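Local coordinates for protein soluble lytic murein transglycosylase (PDB 1QSA) that cleaves the glycosidic bonds between N-acetylmuramic acid and N-acetylglucosamine in peptidoglycan, forming a 1,6-anhydro bond in the muramic acid residue, at residues Leu3-Trp17 and Met28-Leu41. Residues are numbered along the deposited sequence; the frame is centred on the assembly and turned at random.
Sequences LDEQRSRYAQIKQAW and MMPGLKDYPLYPYL. With ACT (acetate ion), chain O; SO4 (sulfate ion), chain C.
Tyr10 and Tyr35 illustrate how a helix and the chain that returns along it can share one aromatic core. Followed outward, Tyr10 starts with CB, 3.7 Å from Tyr35 CE2. The same Tyr35 carbon then lies over one face of the Tyr10 ring, 3.4 Å from CG, with the ring planes 43° apart, an oblique pairing. Farther out, CE1 meets Leu41 CG at 3.8 Å, while CZ comes up against Leu37 CB. This reach follows from CG lying anti to the backbone N (chi1 -172°), which carries the ring across to the start of helix 38-48. At the tip, OH donates to OXT of an acetate, an oxygen that also receives Lys14 NZ, and OH is further hydrogen-bonded to a glycerol, both probably from the crystallisation liquor. Cutting this side chain back to an alanine is likely to open a gap against Tyr35 CE2, Leu37 CB and Leu41 CG.

Gln6 CB also packs against the Tyr35 ring, 3.5 Å from CD1, and the Tyr35 hydroxyl is hydrogen-bonded to Glu390 and Trp394. Toward the other end of the helix, Ile13 splits its branches: CD1 touches Met28 CB at 3.6 Å, whereas CG2 touches both Leu32 CD1 and Leu41 CD2. The one direct hydrogen bond between the segments runs from Arg9 NH2 to Gly31 O, 2.9 Å, from above the carbonyl plane; NH2 also pairs with Asp1, and a water links Arg9 NE to Met28 O.

Together these contacts make a largely apolar interface, with a polar bridge at Arg9, between helix 3-18 and the loop leading into helix 38-48, at the N-terminal start of the alpha-superhelix, where Glu390 and Trp394 bring in a sequence-distant part of the chain.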
ATOM      1  N   LEU A   3     -35.283 -10.352  14.748  1.00 11.54           N
ATOM      2  CA  LEU A   3     -33.996 -10.280  14.063  1.00 12.10           C
ATOM      3  C   LEU A   3     -33.432 -11.698  13.912  1.00 11.84           C
ATOM      4  O   LEU A   3     -32.896 -12.056  12.864  1.00 12.33           O
ATOM      5  CB  LEU A   3     -33.010  -9.430  14.869  1.00 12.26           C
ATOM      6  CG  LEU A   3     -31.617  -9.271  14.252  1.00 12.39           C
ATOM      7  CD1 LEU A   3     -31.758  -8.566  12.920  1.00 13.99           C
ATOM      8  CD2 LEU A   3     -30.700  -8.469  15.182  1.00 12.86           C
ATOM      9  N   ASP A   4     -33.567 -12.507  14.957  1.00 12.01           N
ATOM     10  CA  ASP A   4     -33.062 -13.868  14.910  1.00 12.17           C
ATOM     11  C   ASP A   4     -33.732 -14.688  13.798  1.00 12.74           C
ATOM     12  O   ASP A   4     -33.045 -15.396  13.052  1.00 11.84           O
ATOM     13  CB  ASP A   4     -33.233 -14.547  16.266  1.00 12.73           C
ATOM     14  CG  ASP A   4     -32.586 -15.917  16.306  1.00 16.49           C
ATOM     15  OD1 ASP A   4     -31.356 -16.000  16.515  1.00 18.15           O
ATOM     16  OD2 ASP A   4     -33.311 -16.901  16.098  1.00 14.97           O
ATOM     17  N   GLU A   5     -35.059 -14.586  13.670  1.00 13.52           N
ATOM     18  CA  GLU A   5     -35.769 -15.319  12.612  1.00 12.65           C
ATOM     19  C   GLU A   5     -35.391 -14.789  11.230  1.00 12.27           C
ATOM     20  O   GLU A   5     -35.245 -15.565  10.280  1.00 12.18           O
ATOM     21  CB  GLU A   5     -37.278 -15.226  12.801  1.00 16.01           C
ATOM     22  CG  GLU A   5     -37.767 -16.151  13.899  1.00 18.71           C
ATOM     23  CD  GLU A   5     -39.256 -16.068  14.111  1.00 24.04           C
ATOM     24  OE1 GLU A   5     -40.023 -16.137  13.120  1.00 28.32           O
ATOM     25  OE2 GLU A   5     -39.657 -15.954  15.279  1.00 28.39           O
ATOM     26  N   GLN A   6     -35.247 -13.472  11.121  1.00 10.16           N
ATOM     27  CA  GLN A   6     -34.858 -12.854   9.848  1.00 10.75           C
ATOM     28  C   GLN A   6     -33.484 -13.362   9.397  1.00 10.88           C
ATOM     29  O   GLN A   6     -33.252 -13.578   8.197  1.00 10.89           O
ATOM     30  CB  GLN A   6     -34.841 -11.332   9.980  1.00 10.69           C
ATOM     31  CG  GLN A   6     -36.246 -10.746  10.102  1.00 11.45           C
ATOM     32  CD  GLN A   6     -36.266  -9.336  10.684  1.00 13.29           C
ATOM     33  OE1 GLN A   6     -35.219  -8.738  10.945  1.00 13.97           O
ATOM     34  NE2 GLN A   6     -37.468  -8.787  10.855  1.00 14.72           N
ATOM     35  N   ARG A   7     -32.572 -13.545  10.347  1.00  9.47           N
ATOM     36  CA  ARG A   7     -31.230 -14.048  10.032  1.00  9.88           C
ATOM     37  C   ARG A   7     -31.305 -15.398   9.315  1.00 10.90           C
ATOM     38  O   ARG A   7     -30.632 -15.608   8.297  1.00 11.26           O
ATOM     39  CB  ARG A   7     -30.384 -14.146  11.300  1.00  9.57           C
ATOM     40  CG  ARG A   7     -29.844 -12.797  11.719  1.00  9.32           C
ATOM     41  CD  ARG A   7     -29.210 -12.855  13.088  1.00 10.36           C
ATOM     42  NE  ARG A   7     -28.496 -11.618  13.378  1.00 11.00           N
ATOM     43  CZ  ARG A   7     -27.754 -11.429  14.467  1.00 12.58           C
ATOM     44  NH1 ARG A   7     -27.667 -12.389  15.382  1.00 14.86           N
ATOM     45  NH2 ARG A   7     -27.124 -10.273  14.653  1.00 13.53           N
ATOM     46  N   SER A   8     -32.139 -16.306   9.826  1.00 11.21           N
ATOM     47  CA  SER A   8     -32.292 -17.622   9.196  1.00 11.01           C
ATOM     48  C   SER A   8     -32.857 -17.469   7.780  1.00 10.92           C
ATOM     49  O   SER A   8     -32.341 -18.080   6.841  1.00 11.88           O
ATOM     50  CB  SER A   8     -33.223 -18.534  10.015  1.00 12.65           C
ATOM     51  OG  SER A   8     -32.654 -18.888  11.268  1.00 13.59           O
ATOM     52  N   ARG A   9     -33.899 -16.650   7.631  1.00 10.11           N
ATOM     53  CA  ARG A   9     -34.514 -16.442   6.311  1.00 11.03           C
ATOM     54  C   ARG A   9     -33.528 -15.791   5.344  1.00 11.43           C
ATOM     55  O   ARG A   9     -33.530 -16.111   4.155  1.00 10.27           O
ATOM     56  CB  ARG A   9     -35.795 -15.614   6.409  1.00 11.75           C
ATOM     57  CG  ARG A   9     -36.891 -16.297   7.237  1.00 12.09           C
ATOM     58  CD  ARG A   9     -38.277 -15.771   6.887  1.00 11.85           C
ATOM     59  NE  ARG A   9     -38.418 -14.318   6.995  1.00 12.06           N
ATOM     60  CZ  ARG A   9     -38.537 -13.657   8.141  1.00 13.77           C
ATOM     61  NH1 ARG A   9     -38.412 -14.303   9.298  1.00 13.05           N
ATOM     62  NH2 ARG A   9     -38.681 -12.344   8.133  1.00 13.36           N
ATOM     63  N   TYR A  10     -32.640 -14.947   5.868  1.00 10.55           N
ATOM     64  CA  TYR A  10     -31.637 -14.272   5.026  1.00  9.99           C
ATOM     65  C   TYR A  10     -30.664 -15.298   4.448  1.00 12.11           C
ATOM     66  O   TYR A  10     -30.393 -15.304   3.244  1.00 11.39           O
ATOM     67  CB  TYR A  10     -30.875 -13.207   5.831  1.00 10.12           C
ATOM     68  CG  TYR A  10     -29.960 -12.351   4.986  1.00  9.13           C
ATOM     69  CD1 TYR A  10     -30.480 -11.408   4.103  1.00 10.39           C
ATOM     70  CD2 TYR A  10     -28.576 -12.488   5.072  1.00 10.99           C
ATOM     71  CE1 TYR A  10     -29.641 -10.618   3.316  1.00 12.74           C
ATOM     72  CE2 TYR A  10     -27.723 -11.696   4.287  1.00 11.60           C
ATOM     73  CZ  TYR A  10     -28.269 -10.770   3.416  1.00 11.52           C
ATOM     74  OH  TYR A  10     -27.437  -9.995   2.630  1.00 14.47           O
ATOM     75  N   ALA A  11     -30.118 -16.158   5.301  1.00 10.06           N
ATOM     76  CA  ALA A  11     -29.195 -17.194   4.837  1.00 10.14           C
ATOM     77  C   ALA A  11     -29.915 -18.127   3.851  1.00 10.37           C
ATOM     78  O   ALA A  11     -29.353 -18.517   2.821  1.00 11.27           O
ATOM     79  CB  ALA A  11     -28.656 -17.989   6.023  1.00 13.16           C
ATOM     80  N   GLN A  12     -31.177 -18.422   4.130  1.00 11.60           N
ATOM     81  CA  GLN A  12     -31.954 -19.319   3.279  1.00 11.64           C
ATOM     82  C   GLN A  12     -32.281 -18.735   1.911  1.00 12.08           C
ATOM     83  O   GLN A  12     -32.208 -19.450   0.894  1.00 12.12           O
ATOM     84  CB  GLN A  12     -33.200 -19.807   4.035  1.00 13.19           C
ATOM     85  CG  GLN A  12     -32.813 -20.740   5.202  1.00 15.49           C
ATOM     86  CD  GLN A  12     -33.808 -20.739   6.360  1.00 19.23           C
ATOM     87  OE1 GLN A  12     -34.793 -19.995   6.362  1.00 18.62           O
ATOM     88  NE2 GLN A  12     -33.536 -21.574   7.369  1.00 22.31           N
ATOM     89  N   ILE A  13     -32.597 -17.444   1.853  1.00 11.00           N
ATOM     90  CA  ILE A  13     -32.913 -16.835   0.565  1.00 11.03           C
ATOM     91  C   ILE A  13     -31.657 -16.765  -0.314  1.00 12.64           C
ATOM     92  O   ILE A  13     -31.737 -16.942  -1.522  1.00 13.74           O
ATOM     93  CB  ILE A  13     -33.616 -15.456   0.710  1.00 10.90           C
ATOM     94  CG1 ILE A  13     -34.341 -15.096  -0.590  1.00 11.11           C
ATOM     95  CG2 ILE A  13     -32.620 -14.358   1.083  1.00 11.35           C
ATOM     96  CD1 ILE A  13     -35.158 -13.809  -0.491  1.00 11.28           C
ATOM     97  N   LYS A  14     -30.499 -16.555   0.302  1.00 12.49           N
ATOM     98  CA  LYS A  14     -29.238 -16.496  -0.443  1.00 11.69           C
ATOM     99  C   LYS A  14     -28.896 -17.879  -0.996  1.00 13.36           C
ATOM    100  O   LYS A  14     -28.407 -18.002  -2.114  1.00 13.97           O
ATOM    101  CB  LYS A  14     -28.110 -15.985   0.452  1.00 12.19           C
ATOM    102  CG  LYS A  14     -28.174 -14.490   0.673  1.00 12.91           C
ATOM    103  CD  LYS A  14     -27.223 -14.050   1.786  1.00 14.12           C
ATOM    104  CE  LYS A  14     -25.759 -14.312   1.438  1.00 14.30           C
ATOM    105  NZ  LYS A  14     -24.860 -13.760   2.506  1.00 17.75           N
ATOM    106  N   GLN A  15     -29.159 -18.916  -0.207  1.00 11.69           N
ATOM    107  CA  GLN A  15     -28.911 -20.289  -0.637  1.00 13.95           C
ATOM    108  C   GLN A  15     -29.798 -20.590  -1.857  1.00 13.16           C
ATOM    109  O   GLN A  15     -29.327 -21.156  -2.840  1.00 14.06           O
ATOM    110  CB  GLN A  15     -29.229 -21.251   0.507  1.00 14.59           C
ATOM    111  CG  GLN A  15     -29.072 -22.734   0.180  1.00 21.57           C
ATOM    112  CD  GLN A  15     -29.430 -23.621   1.381  1.00 26.58           C
ATOM    113  OE1 GLN A  15     -30.524 -23.513   1.949  1.00 29.15           O
ATOM    114  NE2 GLN A  15     -28.508 -24.493   1.772  1.00 29.69           N
ATOM    115  N   ALA A  16     -31.070 -20.197  -1.790  1.00 11.98           N
ATOM    116  CA  ALA A  16     -31.998 -20.422  -2.898  1.00 13.04           C
ATOM    117  C   ALA A  16     -31.556 -19.650  -4.144  1.00 14.44           C
ATOM    118  O   ALA A  16     -31.539 -20.195  -5.251  1.00 14.89           O
ATOM    119  CB  ALA A  16     -33.422 -20.001  -2.501  1.00 14.44           C
ATOM    120  N   TRP A  17     -31.208 -18.377  -3.950  1.00 12.66           N
ATOM    121  CA  TRP A  17     -30.776 -17.492  -5.029  1.00 14.65           C
ATOM    122  C   TRP A  17     -29.512 -18.034  -5.712  1.00 15.02           C
ATOM    123  O   TRP A  17     -29.419 -18.017  -6.941  1.00 16.20           O
ATOM    124  CB  TRP A  17     -30.512 -16.096  -4.459  1.00 14.15           C
ATOM    125  CG  TRP A  17     -30.763 -14.940  -5.382  1.00 15.23           C
ATOM    126  CD1 TRP A  17     -30.430 -14.838  -6.708  1.00 13.88           C
ATOM    127  CD2 TRP A  17     -31.323 -13.676  -5.009  1.00 14.85           C
ATOM    128  NE1 TRP A  17     -30.735 -13.577  -7.170  1.00 15.05           N
ATOM    129  CE2 TRP A  17     -31.284 -12.846  -6.150  1.00 15.47           C
ATOM    130  CE3 TRP A  17     -31.847 -13.162  -3.813  1.00 14.85           C
ATOM    131  CZ2 TRP A  17     -31.750 -11.524  -6.133  1.00 15.90           C
ATOM    132  CZ3 TRP A  17     -32.308 -11.851  -3.794  1.00 14.33           C
ATOM    133  CH2 TRP A  17     -32.257 -11.044  -4.948  1.00 14.00           C
ATOM    134  N   MET A  28     -39.931 -15.375  -0.717  1.00 13.51           N
ATOM    135  CA  MET A  28     -39.251 -14.919   0.492  1.00 13.63           C
ATOM    136  C   MET A  28     -38.871 -13.441   0.583  1.00 14.89           C
ATOM    137  O   MET A  28     -38.788 -12.885   1.682  1.00 13.45           O
ATOM    138  CB  MET A  28     -37.979 -15.746   0.718  1.00 12.20           C
ATOM    139  CG  MET A  28     -38.231 -17.208   1.085  1.00 15.95           C
ATOM    140  SD  MET A  28     -36.686 -18.072   1.430  1.00 18.56           S
ATOM    141  CE  MET A  28     -36.326 -17.444   3.088  1.00 17.19           C
ATOM    142  N   MET A  29     -38.621 -12.808  -0.559  1.00 14.25           N
ATOM    143  CA  MET A  29     -38.191 -11.418  -0.558  1.00 15.70           C
ATOM    144  C   MET A  29     -39.033 -10.425   0.239  1.00 15.16           C
ATOM    145  O   MET A  29     -38.494  -9.714   1.088  1.00 14.52           O
ATOM    146  CB  MET A  29     -38.077 -10.901  -2.000  0.58 16.35           C
ATOM    147  CG  MET A  29     -36.751 -11.153  -2.677  0.58 18.98           C
ATOM    148  SD  MET A  29     -35.434 -10.187  -1.927  0.58 17.27           S
ATOM    149  CE  MET A  29     -35.597  -8.609  -2.772  0.58 18.77           C
ATOM    150  N   PRO A  30     -40.361 -10.369  -0.004  1.00 15.35           N
ATOM    151  CA  PRO A  30     -41.203  -9.417   0.738  1.00 15.56           C
ATOM    152  C   PRO A  30     -41.136  -9.540   2.261  1.00 16.14           C
ATOM    153  O   PRO A  30     -41.214  -8.534   2.973  1.00 18.45           O
ATOM    154  CB  PRO A  30     -42.614  -9.732   0.230  1.00 17.35           C
ATOM    155  CG  PRO A  30     -42.389 -10.322  -1.110  1.00 18.79           C
ATOM    156  CD  PRO A  30     -41.174 -11.181  -0.926  1.00 16.84           C
ATOM    157  N   GLY A  31     -40.981 -10.766   2.756  1.00 14.79           N
ATOM    158  CA  GLY A  31     -40.923 -10.989   4.187  1.00 14.96           C
ATOM    159  C   GLY A  31     -39.639 -10.512   4.846  1.00 13.83           C
ATOM    160  O   GLY A  31     -39.541 -10.513   6.071  1.00 15.36           O
ATOM    161  N   LEU A  32     -38.643 -10.134   4.044  1.00 12.97           N
ATOM    162  CA  LEU A  32     -37.368  -9.673   4.593  1.00 12.05           C
ATOM    163  C   LEU A  32     -37.166  -8.149   4.562  1.00 12.23           C
ATOM    164  O   LEU A  32     -36.094  -7.661   4.905  1.00 11.75           O
ATOM    165  CB  LEU A  32     -36.206 -10.394   3.893  1.00 12.38           C
ATOM    166  CG  LEU A  32     -35.907 -11.828   4.380  1.00 10.28           C
ATOM    167  CD1 LEU A  32     -35.071 -12.611   3.369  1.00 12.36           C
ATOM    168  CD2 LEU A  32     -35.184 -11.764   5.727  1.00 12.81           C
ATOM    169  N   LYS A  33     -38.213  -7.394   4.230  1.00 13.42           N
ATOM    170  CA  LYS A  33     -38.085  -5.932   4.154  1.00 13.89           C
ATOM    171  C   LYS A  33     -37.584  -5.257   5.420  1.00 13.77           C
ATOM    172  O   LYS A  33     -36.922  -4.222   5.338  1.00 15.39           O
ATOM    173  CB  LYS A  33     -39.402  -5.273   3.719  1.00 17.39           C
ATOM    174  CG  LYS A  33     -39.760  -5.532   2.271  1.00 23.25           C
ATOM    175  CD  LYS A  33     -41.155  -4.997   1.942  1.00 28.44           C
ATOM    176  CE  LYS A  33     -41.568  -5.390   0.532  1.00 32.54           C
ATOM    177  NZ  LYS A  33     -43.019  -5.135   0.281  1.00 34.40           N
ATOM    178  N   ASP A  34     -37.900  -5.820   6.583  1.00 12.75           N
ATOM    179  CA  ASP A  34     -37.462  -5.216   7.842  1.00 15.43           C
ATOM    180  C   ASP A  34     -36.067  -5.632   8.311  1.00 14.04           C
ATOM    181  O   ASP A  34     -35.574  -5.106   9.306  1.00 14.44           O
ATOM    182  CB  ASP A  34     -38.466  -5.485   8.962  1.00 19.04           C
ATOM    183  CG  ASP A  34     -39.776  -4.731   8.774  1.00 23.54           C
ATOM    184  OD1 ASP A  34     -39.845  -3.777   7.964  1.00 27.19           O
ATOM    185  OD2 ASP A  34     -40.748  -5.098   9.456  1.00 28.51           O
ATOM    186  N   TYR A  35     -35.443  -6.581   7.616  1.00 11.29           N
ATOM    187  CA  TYR A  35     -34.097  -7.030   7.987  1.00 10.42           C
ATOM    188  C   TYR A  35     -33.078  -5.971   7.518  1.00 10.98           C
ATOM    189  O   TYR A  35     -33.192  -5.469   6.398  1.00 11.18           O
ATOM    190  CB  TYR A  35     -33.807  -8.374   7.327  1.00 11.79           C
ATOM    191  CG  TYR A  35     -32.477  -8.970   7.735  1.00  9.97           C
ATOM    192  CD1 TYR A  35     -32.200  -9.255   9.082  1.00  8.64           C
ATOM    193  CD2 TYR A  35     -31.488  -9.238   6.786  1.00  9.10           C
ATOM    194  CE1 TYR A  35     -30.970  -9.790   9.470  1.00  9.28           C
ATOM    195  CE2 TYR A  35     -30.256  -9.773   7.157  1.00  9.08           C
ATOM    196  CZ  TYR A  35     -29.994 -10.044   8.496  1.00 10.12           C
ATOM    197  OH  TYR A  35     -28.764 -10.539   8.829  1.00 11.32           O
ATOM    198  N   PRO A  36     -32.082  -5.610   8.364  1.00 10.03           N
ATOM    199  CA  PRO A  36     -31.095  -4.594   7.962  1.00 10.35           C
ATOM    200  C   PRO A  36     -30.434  -4.789   6.611  1.00  9.45           C
ATOM    201  O   PRO A  36     -30.153  -3.799   5.930  1.00  9.95           O
ATOM    202  CB  PRO A  36     -30.073  -4.613   9.100  1.00 11.04           C
ATOM    203  CG  PRO A  36     -30.944  -4.932  10.314  1.00 10.05           C
ATOM    204  CD  PRO A  36     -31.900  -5.999   9.778  1.00 10.03           C
ATOM    205  N   LEU A  37     -30.192  -6.040   6.225  1.00  9.76           N
ATOM    206  CA  LEU A  37     -29.541  -6.285   4.939  1.00  9.28           C
ATOM    207  C   LEU A  37     -30.472  -6.393   3.719  1.00 10.45           C
ATOM    208  O   LEU A  37     -30.012  -6.694   2.614  1.00 10.20           O
ATOM    209  CB  LEU A  37     -28.581  -7.476   5.019  1.00  9.77           C
ATOM    210  CG  LEU A  37     -27.518  -7.397   6.133  1.00  8.11           C
ATOM    211  CD1 LEU A  37     -26.539  -8.557   5.989  1.00  9.31           C
ATOM    212  CD2 LEU A  37     -26.752  -6.080   6.096  1.00 10.31           C
ATOM    213  N   TYR A  38     -31.754  -6.076   3.887  1.00 10.42           N
ATOM    214  CA  TYR A  38     -32.688  -6.117   2.755  1.00 10.39           C
ATOM    215  C   TYR A  38     -32.178  -5.279   1.558  1.00 10.45           C
ATOM    216  O   TYR A  38     -32.283  -5.720   0.420  1.00 11.70           O
ATOM    217  CB  TYR A  38     -34.088  -5.674   3.187  1.00 10.78           C
ATOM    218  CG  TYR A  38     -35.097  -5.764   2.075  1.00 12.98           C
ATOM    219  CD1 TYR A  38     -35.603  -7.000   1.656  1.00 13.61           C
ATOM    220  CD2 TYR A  38     -35.512  -4.618   1.415  1.00 14.86           C
ATOM    221  CE1 TYR A  38     -36.508  -7.082   0.587  1.00 13.97           C
ATOM    222  CE2 TYR A  38     -36.411  -4.682   0.351  1.00 15.63           C
ATOM    223  CZ  TYR A  38     -36.899  -5.910  -0.057  1.00 17.10           C
ATOM    224  OH  TYR A  38     -37.767  -5.942  -1.127  1.00 20.57           O
ATOM    225  N   PRO A  39     -31.571  -4.090   1.797  1.00 10.52           N
ATOM    226  CA  PRO A  39     -31.079  -3.301   0.649  1.00 10.68           C
ATOM    227  C   PRO A  39     -30.066  -4.075  -0.205  1.00  9.97           C
ATOM    228  O   PRO A  39     -29.969  -3.841  -1.413  1.00 10.55           O
ATOM    229  CB  PRO A  39     -30.440  -2.079   1.318  1.00 11.82           C
ATOM    230  CG  PRO A  39     -31.289  -1.883   2.536  1.00 12.07           C
ATOM    231  CD  PRO A  39     -31.458  -3.312   3.046  1.00 10.87           C
ATOM    232  N   TYR A  40     -29.291  -4.971   0.410  1.00  8.43           N
ATOM    233  CA  TYR A  40     -28.339  -5.792  -0.349  1.00  9.15           C
ATOM    234  C   TYR A  40     -29.079  -6.769  -1.266  1.00  8.63           C
ATOM    235  O   TYR A  40     -28.609  -7.077  -2.365  1.00 10.24           O
ATOM    236  CB  TYR A  40     -27.368  -6.523   0.575  1.00 10.22           C
ATOM    237  CG  TYR A  40     -26.299  -5.627   1.149  1.00  9.86           C
ATOM    238  CD1 TYR A  40     -25.091  -5.426   0.471  1.00 11.88           C
ATOM    239  CD2 TYR A  40     -26.480  -4.986   2.377  1.00 10.34           C
ATOM    240  CE1 TYR A  40     -24.096  -4.610   0.997  1.00  9.61           C
ATOM    241  CE2 TYR A  40     -25.473  -4.161   2.919  1.00 10.61           C
ATOM    242  CZ  TYR A  40     -24.289  -3.981   2.214  1.00 12.09           C
ATOM    243  OH  TYR A  40     -23.304  -3.159   2.706  1.00 10.54           O
ATOM    244  N   LEU A  41     -30.219  -7.281  -0.809  1.00  9.67           N
ATOM    245  CA  LEU A  41     -31.039  -8.183  -1.622  1.00 10.55           C
ATOM    246  C   LEU A  41     -31.631  -7.392  -2.804  1.00 10.82           C
ATOM    247  O   LEU A  41     -31.709  -7.898  -3.924  1.00 12.64           O
ATOM    248  CB  LEU A  41     -32.179  -8.774  -0.775  1.00 13.00           C
ATOM    249  CG  LEU A  41     -31.767  -9.736   0.344  1.00 12.13           C
ATOM    250  CD1 LEU A  41     -33.015 -10.151   1.114  1.00 14.69           C
ATOM    251  CD2 LEU A  41     -31.047 -10.955  -0.233  1.00 14.97           C
TER
HETATM  252  C   ACT O 801     -24.184 -10.173   1.747  1.00 15.88           C
HETATM  253  O   ACT O 801     -23.212 -10.596   1.090  1.00 16.97           O
HETATM  254  OXT ACT O 801     -25.017 -10.936   2.273  1.00 14.08           O
HETATM  255  CH3 ACT O 801     -24.347  -8.672   1.936  1.00 15.28           C
HETATM  256  S   SO4 C 702     -25.124 -10.648  17.772  1.00 36.72           S
HETATM  257  O1  SO4 C 702     -23.765 -11.158  18.044  1.00 37.52           O
HETATM  258  O2  SO4 C 702     -25.610  -9.852  18.917  1.00 38.63           O
HETATM  259  O3  SO4 C 702     -25.074  -9.796  16.563  1.00 34.68           O
HETATM  260  O4  SO4 C 702     -26.026 -11.795  17.587  1.00 36.16           O
HETATM  261  O   HOH W   1     -34.906  -6.506  12.385  1.00 25.27           O
HETATM  262  O   HOH W   2     -39.045 -13.823   4.229  1.00 13.30           O